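Local coordinates for TRAP solute Binding Protein (Uncultured marine bacterium, PDB 5I7I), which binds aromatic acids such as 3-hydroxybenzoate and probably hands them to a TRAP-type membrane transporter for uptake, at residues G309-W314 with M327-A332; T184-P189 with G200-M205; P280-A285 with G290-L295. All blocks are in the same frame, centred on the assembly; numbering follows the deposited sequence.

Contact 1: residues G309-W314 with M327-A332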
loop_
_atom_site.group_PDB
_atom_site.type_symbol
_atom_site.label_atom_id
_atom_site.label_comp_id
_atom_site.label_asym_id
_atom_site.label_seq_id
_atom_site.Cartn_x
_atom_site.Cartn_y
_atom_site.Cartn_z
ATOM N N GLY A 309 -12.462 -11.226 -14.097
ATOM C CA GLY A 309 -13.485 -10.294 -14.530
ATOM C C GLY A 309 -13.092 -8.868 -14.227
ATOM O O GLY A 309 -13.268 -7.976 -15.059
ATOM N N LEU A 310 -12.534 -8.630 -13.027
ATOM C CA LEU A 310 -12.095 -7.290 -12.682
ATOM C C LEU A 310 -10.909 -6.862 -13.529
ATOM O O LEU A 310 -10.812 -5.689 -13.902
ATOM C CB LEU A 310 -11.742 -7.190 -11.198
ATOM C CG LEU A 310 -11.217 -5.809 -10.725
ATOM C CD1 LEU A 310 -12.099 -4.637 -11.164
ATOM C CD2 LEU A 310 -11.013 -5.761 -9.192
ATOM N N GLU A 311 -9.996 -7.787 -13.840
ATOM C CA GLU A 311 -8.865 -7.440 -14.696
ATOM C C GLU A 311 -9.361 -6.968 -16.060
ATOM O O GLU A 311 -8.919 -5.934 -16.574
ATOM C CB GLU A 311 -7.938 -8.645 -14.846
ATOM C CG GLU A 311 -6.792 -8.466 -15.811
ATOM C CD GLU A 311 -6.017 -9.734 -16.036
ATOM O OE1 GLU A 311 -6.630 -10.794 -16.347
ATOM O OE2 GLU A 311 -4.793 -9.691 -15.919
ATOM N N LYS A 312 -10.291 -7.727 -16.651
ATOM C CA LYS A 312 -10.869 -7.387 -17.946
ATOM C C LYS A 312 -11.535 -6.016 -17.900
ATOM O O LYS A 312 -11.352 -5.186 -18.806
ATOM C CB LYS A 312 -11.881 -8.484 -18.314
ATOM C CG LYS A 312 -12.769 -8.169 -19.481
ATOM C CD LYS A 312 -13.859 -9.235 -19.671
ATOM C CE LYS A 312 -14.919 -9.215 -18.545
ATOM N NZ LYS A 312 -16.103 -8.353 -18.855
ATOM N N ASP A 313 -12.353 -5.772 -16.870
ATOM C CA ASP A 313 -13.048 -4.500 -16.782
ATOM C C ASP A 313 -12.081 -3.364 -16.502
ATOM O O ASP A 313 -12.303 -2.236 -16.964
ATOM C CB ASP A 313 -14.136 -4.568 -15.711
ATOM C CG ASP A 313 -15.279 -5.494 -16.095
ATOM O OD1 ASP A 313 -15.460 -5.771 -17.311
ATOM O OD2 ASP A 313 -16.017 -5.894 -15.178
ATOM N N TRP A 314 -11.020 -3.623 -15.732
ATOM C CA TRP A 314 -10.020 -2.586 -15.505
ATOM C C TRP A 314 -9.349 -2.176 -16.806
ATOM O O TRP A 314 -9.179 -0.979 -17.079
ATOM C CB TRP A 314 -8.969 -3.000 -14.453
ATOM C CG TRP A 314 -8.108 -1.826 -14.181
ATOM C CD1 TRP A 314 -8.378 -0.824 -13.300
ATOM C CD2 TRP A 314 -6.891 -1.446 -14.865
ATOM N NE1 TRP A 314 -7.420 0.149 -13.377
ATOM C CE2 TRP A 314 -6.489 -0.209 -14.317
ATOM C CE3 TRP A 314 -6.115 -2.019 -15.881
ATOM C CZ2 TRP A 314 -5.340 0.458 -14.740
ATOM C CZ3 TRP A 314 -4.967 -1.364 -16.289
ATOM C CH2 TRP A 314 -4.592 -0.136 -15.721
ATOM N N MET A 327 -1.431 -3.179 -22.303
ATOM C CA MET A 327 0.013 -3.036 -22.243
ATOM C C MET A 327 0.457 -2.807 -20.807
ATOM O O MET A 327 1.465 -3.367 -20.371
ATOM C CB MET A 327 0.444 -1.899 -23.164
ATOM C CG MET A 327 1.955 -1.642 -23.234
ATOM S SD MET A 327 2.521 -0.582 -21.899
ATOM C CE MET A 327 4.285 -0.517 -22.277
ATOM N N LEU A 328 -0.302 -2.016 -20.045
ATOM C CA LEU A 328 0.094 -1.741 -18.664
ATOM C C LEU A 328 0.024 -2.994 -17.804
ATOM O O LEU A 328 0.918 -3.231 -16.980
ATOM C CB LEU A 328 -0.762 -0.621 -18.066
ATOM C CG LEU A 328 -0.574 0.730 -18.748
ATOM C CD1 LEU A 328 -1.562 1.740 -18.166
ATOM C CD2 LEU A 328 0.846 1.200 -18.632
ATOM N N VAL A 329 -1.033 -3.799 -17.963
ATOM C CA VAL A 329 -1.154 -5.027 -17.179
ATOM C C VAL A 329 -0.018 -5.981 -17.512
ATOM O O VAL A 329 0.604 -6.561 -16.614
ATOM C CB VAL A 329 -2.533 -5.662 -17.403
ATOM C CG1 VAL A 329 -2.604 -7.060 -16.781
ATOM C CG2 VAL A 329 -3.607 -4.775 -16.805
ATOM N N LYS A 330 0.286 -6.140 -18.799
ATOM C CA LYS A 330 1.411 -6.987 -19.200
ATOM C C LYS A 330 2.712 -6.478 -18.604
ATOM O O LYS A 330 3.518 -7.258 -18.087
ATOM C CB LYS A 330 1.529 -7.046 -20.724
ATOM C CG LYS A 330 2.836 -7.698 -21.188
ATOM C CD LYS A 330 2.921 -7.912 -22.685
ATOM C CE LYS A 330 4.373 -8.212 -23.102
ATOM N NZ LYS A 330 4.890 -9.474 -22.513
ATOM N N THR A 331 2.948 -5.167 -18.690
ATOM C CA THR A 331 4.178 -4.589 -18.154
ATOM C C THR A 331 4.284 -4.853 -16.657
ATOM O O THR A 331 5.330 -5.284 -16.154
ATOM C CB THR A 331 4.187 -3.084 -18.423
ATOM O OG1 THR A 331 4.124 -2.845 -19.832
ATOM C CG2 THR A 331 5.443 -2.427 -17.876
ATOM N N ALA A 332 3.200 -4.603 -15.932
ATOM C CA ALA A 332 3.206 -4.854 -14.497
ATOM C C ALA A 332 3.526 -6.317 -14.196
ATOM O O ALA A 332 4.371 -6.609 -13.349
ATOM C CB ALA A 332 1.873 -4.450 -13.880
#
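With CG anti to the backbone N in both Trp314 (chi1 -173°) and Glu311 (chi1 175°), indole and carboxylate leave helix 309-314 one turn apart and arrive at the same residue, Val329. The valine divides its branches between them. Its CG2 comes obliquely to the six-membered ring of the indole, 3.7 Å from CZ3 of Trp314 and 3.8 Å from CE3 of the same residue, the two side chains sliding past one another in opposite directions. Its CG1 turns to the acid, where OE2 of Glu311 lies 3.5 Å away, a van der Waals contact at the end of an extended chain. Leu328 reaches the indole at its edge, near the plane, CD1 standing 4.3 Å from CH2 of Trp314.

The pair is a helical hairpin near the C-terminus, made by helices 297-320 and 325-339. Their local axes approach to 11.3 Å at 128°, well away from antiparallel, and the indole reaches across the interval to Val329 and Leu328. Burial between the segments totals 174 Å², with Val329 and Trp314 contributing the larger shares. The buried indole N-H is satisfied outside the hairpin: NE1 of Trp314 hydrogen-bonds OE1 of Glu103, which probably helps to hold the ring in its rotation, while Leu107 also packs on the indole. On the far helix, Leu328 additionally meets Tyr124 of helix 114-126.

Contact 2: residues T184-P189 with G200-M205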
loop_
_atom_site.group_PDB
_atom_site.type_symbol
_atom_site.label_atom_id
_atom_site.label_comp_id
_atom_site.label_asym_id
_atom_site.label_seq_id
_atom_site.Cartn_x
_atom_site.Cartn_y
_atom_site.Cartn_z
ATOM N N THR A 184 -20.011 -7.216 0.399
ATOM C CA THR A 184 -20.531 -5.861 0.315
ATOM C C THR A 184 -19.374 -4.931 0.643
ATOM O O THR A 184 -18.949 -4.879 1.808
ATOM C CB THR A 184 -21.657 -5.663 1.312
ATOM O OG1 THR A 184 -22.768 -6.476 0.922
ATOM C CG2 THR A 184 -22.091 -4.197 1.352
ATOM N N PRO A 185 -18.810 -4.218 -0.327
ATOM C CA PRO A 185 -17.611 -3.422 -0.057
ATOM C C PRO A 185 -17.913 -2.127 0.678
ATOM O O PRO A 185 -18.947 -1.493 0.477
ATOM C CB PRO A 185 -17.102 -3.107 -1.464
ATOM C CG PRO A 185 -18.327 -3.049 -2.291
ATOM C CD PRO A 185 -19.256 -4.089 -1.726
ATOM N N VAL A 186 -16.963 -1.723 1.522
ATOM C CA VAL A 186 -16.959 -0.416 2.164
ATOM C C VAL A 186 -15.532 0.106 2.074
ATOM O O VAL A 186 -14.590 -0.626 2.371
ATOM C CB VAL A 186 -17.407 -0.512 3.637
ATOM C CG1 VAL A 186 -17.538 0.879 4.247
ATOM C CG2 VAL A 186 -18.737 -1.268 3.746
ATOM N N GLY A 187 -15.354 1.351 1.662
ATOM C CA GLY A 187 -14.029 1.947 1.569
ATOM C C GLY A 187 -13.765 2.897 2.722
ATOM O O GLY A 187 -14.643 3.653 3.120
ATOM N N MET A 188 -12.544 2.843 3.273
ATOM C CA MET A 188 -12.120 3.854 4.243
ATOM C C MET A 188 -10.620 3.734 4.495
ATOM O O MET A 188 -10.059 2.632 4.386
ATOM C CB MET A 188 -12.856 3.696 5.576
ATOM C CG MET A 188 -12.458 2.426 6.339
ATOM S SD MET A 188 -13.611 1.989 7.646
ATOM C CE MET A 188 -15.014 1.488 6.648
ATOM N N PRO A 189 -9.940 4.834 4.840
ATOM C CA PRO A 189 -8.546 4.722 5.293
ATOM C C PRO A 189 -8.443 3.872 6.550
ATOM O O PRO A 189 -9.397 3.728 7.317
ATOM C CB PRO A 189 -8.137 6.176 5.547
ATOM C CG PRO A 189 -9.048 6.981 4.649
ATOM C CD PRO A 189 -10.360 6.246 4.714
ATOM N N GLY A 200 -20.045 -2.020 14.555
ATOM C CA GLY A 200 -20.817 -2.866 13.670
ATOM C C GLY A 200 -21.094 -2.313 12.288
ATOM O O GLY A 200 -22.029 -2.784 11.642
ATOM N N VAL A 201 -20.304 -1.348 11.800
ATOM C CA VAL A 201 -20.481 -0.812 10.442
ATOM C C VAL A 201 -19.863 -1.735 9.383
ATOM O O VAL A 201 -20.269 -1.713 8.213
ATOM C CB VAL A 201 -19.869 0.606 10.326
ATOM C CG1 VAL A 201 -19.443 0.948 8.874
ATOM C CG2 VAL A 201 -20.844 1.661 10.780
ATOM N N ILE A 202 -18.816 -2.477 9.735
ATOM C CA ILE A 202 -18.231 -3.475 8.845
ATOM C C ILE A 202 -18.110 -4.765 9.638
ATOM O O ILE A 202 -18.044 -4.770 10.871
ATOM C CB ILE A 202 -16.847 -3.074 8.249
ATOM C CG1 ILE A 202 -15.901 -2.628 9.365
ATOM C CG2 ILE A 202 -16.996 -1.996 7.185
ATOM C CD1 ILE A 202 -14.492 -2.232 8.894
ATOM N N ASP A 203 -18.075 -5.867 8.905
ATOM C CA ASP A 203 -17.870 -7.183 9.480
ATOM C C ASP A 203 -16.424 -7.651 9.376
ATOM O O ASP A 203 -16.059 -8.675 9.970
ATOM C CB ASP A 203 -18.786 -8.179 8.753
ATOM C CG ASP A 203 -20.270 -7.762 8.790
ATOM O OD1 ASP A 203 -20.808 -7.557 9.898
ATOM O OD2 ASP A 203 -20.909 -7.615 7.718
ATOM N N GLY A 204 -15.594 -6.945 8.623
ATOM C CA GLY A 204 -14.234 -7.368 8.416
ATOM C C GLY A 204 -13.576 -6.442 7.421
ATOM O O GLY A 204 -14.128 -5.404 7.056
ATOM N N MET A 205 -12.391 -6.836 6.988
ATOM C CA MET A 205 -11.579 -5.965 6.152
ATOM C C MET A 205 -10.494 -6.786 5.490
ATOM O O MET A 205 -10.159 -7.895 5.927
ATOM C CB MET A 205 -10.914 -4.829 6.939
ATOM C CG MET A 205 -9.837 -5.279 7.920
ATOM S SD MET A 205 -10.486 -5.962 9.430
ATOM C CE MET A 205 -8.937 -6.195 10.308
#
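Val186 and Ile202 face each other inside a beta-alpha-beta crossover, in which edge strand 184-187 leads through helix 193-198 into the parallel strand 204-207. The contact is carried by one methyl group, CG2 of Ile202. It lies 3.9 Å from CB of Val186 and likewise 3.9 Å from CG2 of Val186, with CG1 of Val186 slightly farther at 4.1 Å, so the methyl is set against the branch point of the valine and both its arms. Met188 supplies the other neighbour: its terminal CE meets CG2 of Ile202 at 4.0 Å, the two side chains reaching toward each other tip to tip. A bend at chi3 (70°) turns that methyl out of the line of the methionine chain. In Ile202 the chi1 of 51° sets CG2, anti to the carbonyl carbon, as the branch that meets Val186.

Strand 166-169 lies between the two strands of the crossover in the six-stranded mixed sheet. Ile202 is still in the loop ahead of strand 204-207, its CA 7.5 Å from the CA of Val186, and the two meet through side chains. Helix 193-198 covers the cluster, Ala196 touching both Met188 and Ile202. That helix ends in a Schellman motif at Gly200, whose positive phi of 73° ends the helix before the chain enters strand 204-207.

The site of 3-hydroxybenzoate is near: the Met188 side chain is about 8 Å from the ligand, and the backbone O of Met188 accepts a hydrogen bond from NH2 of Arg168, a residue lining the pocket that also packs against Ile202.

Contact 3: residues P280-A285 with G290-L295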
loop_
_atom_site.group_PDB
_atom_site.type_symbol
_atom_site.label_atom_id
_atom_site.label_comp_id
_atom_site.label_asym_id
_atom_site.label_seq_id
_atom_site.Cartn_x
_atom_site.Cartn_y
_atom_site.Cartn_z
ATOM N N PRO A 280 6.293 -10.436 12.611
ATOM C CA PRO A 280 5.926 -10.233 14.018
ATOM C C PRO A 280 4.454 -9.936 14.167
ATOM O O PRO A 280 3.864 -10.285 15.189
ATOM C CB PRO A 280 6.804 -9.053 14.459
ATOM C CG PRO A 280 7.225 -8.379 13.180
ATOM C CD PRO A 280 7.299 -9.460 12.162
ATOM N N ALA A 281 3.849 -9.303 13.161
ATOM C CA ALA A 281 2.439 -8.943 13.247
ATOM C C ALA A 281 1.561 -10.177 13.165
ATOM O O ALA A 281 0.575 -10.293 13.900
ATOM C CB ALA A 281 2.088 -7.955 12.134
ATOM N N ARG A 282 1.905 -11.110 12.278
ATOM C CA ARG A 282 1.182 -12.376 12.222
ATOM C C ARG A 282 1.275 -13.100 13.555
ATOM O O ARG A 282 0.282 -13.647 14.049
ATOM C CB ARG A 282 1.770 -13.236 11.111
ATOM C CG ARG A 282 1.136 -14.602 10.950
ATOM C CD ARG A 282 1.855 -15.367 9.829
ATOM N NE ARG A 282 1.214 -16.640 9.475
ATOM C CZ ARG A 282 1.452 -17.802 10.080
ATOM N NH1 ARG A 282 0.831 -18.903 9.675
ATOM N NH2 ARG A 282 2.305 -17.874 11.087
ATOM N N LYS A 283 2.466 -13.118 14.150
ATOM C CA LYS A 283 2.641 -13.785 15.431
ATOM C C LYS A 283 1.762 -13.150 16.502
ATOM O O LYS A 283 1.097 -13.861 17.254
ATOM C CB LYS A 283 4.115 -13.786 15.835
ATOM C CG LYS A 283 4.393 -14.389 17.204
ATOM C CD LYS A 283 5.865 -14.252 17.561
ATOM C CE LYS A 283 6.136 -14.708 18.982
ATOM N NZ LYS A 283 5.862 -16.153 19.124
ATOM N N LEU A 284 1.712 -11.814 16.567
ATOM C CA LEU A 284 0.797 -11.164 17.503
ATOM C C LEU A 284 -0.642 -11.612 17.282
ATOM O O LEU A 284 -1.387 -11.828 18.243
ATOM C CB LEU A 284 0.912 -9.638 17.399
ATOM C CG LEU A 284 2.189 -8.996 17.924
ATOM C CD1 LEU A 284 2.231 -7.515 17.613
ATOM C CD2 LEU A 284 2.332 -9.213 19.441
ATOM N N ALA A 285 -1.061 -11.714 16.021
ATOM C CA ALA A 285 -2.445 -12.074 15.731
ATOM C C ALA A 285 -2.758 -13.500 16.156
ATOM O O ALA A 285 -3.849 -13.776 16.665
ATOM C CB ALA A 285 -2.711 -11.913 14.243
ATOM N N GLY A 290 -6.013 -15.947 17.101
ATOM C CA GLY A 290 -6.501 -15.986 15.746
ATOM C C GLY A 290 -6.325 -17.340 15.095
ATOM O O GLY A 290 -5.468 -18.155 15.450
ATOM N N THR A 291 -7.132 -17.556 14.063
ATOM C CA THR A 291 -6.940 -18.643 13.121
ATOM C C THR A 291 -6.425 -18.072 11.813
ATOM O O THR A 291 -6.705 -16.917 11.466
ATOM C CB THR A 291 -8.239 -19.416 12.837
ATOM O OG1 THR A 291 -9.276 -18.518 12.416
ATOM C CG2 THR A 291 -8.697 -20.191 14.063
ATOM N N ILE A 292 -5.674 -18.891 11.085
ATOM C CA ILE A 292 -5.179 -18.509 9.774
ATOM C C ILE A 292 -5.427 -19.669 8.832
ATOM O O ILE A 292 -4.943 -20.791 9.068
ATOM C CB ILE A 292 -3.700 -18.061 9.799
ATOM C CG1 ILE A 292 -3.200 -17.756 8.381
ATOM C CG2 ILE A 292 -2.800 -19.091 10.424
ATOM C CD1 ILE A 292 -3.935 -16.665 7.702
ATOM N N HIS A 293 -6.215 -19.413 7.803
ATOM C CA HIS A 293 -6.638 -20.401 6.831
ATOM C C HIS A 293 -6.096 -19.969 5.476
ATOM O O HIS A 293 -6.183 -18.796 5.115
ATOM C CB HIS A 293 -8.164 -20.449 6.785
ATOM C CG HIS A 293 -8.720 -21.483 5.854
ATOM N ND1 HIS A 293 -8.468 -22.827 5.995
ATOM C CD2 HIS A 293 -9.534 -21.363 4.775
ATOM C CE1 HIS A 293 -9.094 -23.492 5.036
ATOM N NE2 HIS A 293 -9.746 -22.627 4.280
ATOM N N SER A 294 -5.575 -20.912 4.709
ATOM C CA SER A 294 -4.931 -20.609 3.438
ATOM C C SER A 294 -5.701 -21.285 2.307
ATOM O O SER A 294 -5.757 -22.518 2.232
ATOM C CB SER A 294 -3.478 -21.072 3.471
ATOM O OG SER A 294 -2.825 -20.667 2.281
ATOM N N LEU A 295 -6.311 -20.489 1.434
ATOM C CA LEU A 295 -7.098 -21.035 0.342
ATOM C C LEU A 295 -6.220 -21.731 -0.685
ATOM O O LEU A 295 -5.133 -21.259 -1.042
ATOM C CB LEU A 295 -7.864 -19.921 -0.361
ATOM C CG LEU A 295 -8.776 -19.084 0.532
ATOM C CD1 LEU A 295 -9.537 -18.093 -0.331
ATOM C CD2 LEU A 295 -9.738 -19.955 1.298
#
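Arg282 extends its guanidinium across Ile292, the two side chains crossing at about a right angle, and NH1 of Arg282 comes to 3.7 Å from CG2 of Ile292. The approach is oblique to the guanidinium plane and is a van der Waals contact with no polar partner on the isoleucine side. An outstretched chain makes the reach possible: with chi1 at 179° and the torsions as far as NE also extended, the arginine bridges a gap of 9.2 Å between the CA atoms of Arg282 and Ile292. The arginine is exposed and was deposited in two conformers, so this touch, which belongs to one of them, is less certain than the backbone link beside it.

That link is a hydrogen bond from N of Gly290 to O of Ala285, 3.1 Å long and bent at the hydrogen (138°). It ties the last turn of helix 264-287 to the residue just before strand 291-295, where the CA atoms of Ala285 and Gly290 are 5.6 Å apart. From this point the two segments diverge, which accounts for the modest 127 Å² buried between them. Trp209 packs against Arg282, Ala285 and Ile292, and so touches both segments; its sequence neighbours Pro208 and Glu210 line the 3-hydroxybenzoate pocket.

Ile292 also rests on His224 of strand 223-227, and backbone hydrogen bonds join His293 to His224 and Thr226. The arrangement is a tight helix-to-strand connection, delivering a long helix into the parallel edge strand of a mixed sheet.

Contacts 2 and 3 involve the same six-stranded sheet at its two outermost strands, 184-187 and 291-295, with centres 20 Å apart; contact 1 involves helices alone. Strand 291-295 of contact 3 is followed directly in the chain by helix 297-320, which carries segment 309-314 of contact 1, although the centres of these two contacts lie 30 Å apart. Burial separates them too. Contact 1 is buried and centres on an aromatic ring, contact 2 is partly buried and wholly aliphatic apart from a thioether, and contact 3 is likewise partly buried, but one of its touching residues, Arg282, is exposed, and it holds the sole hydrogen bond that joins two segments in any of the three.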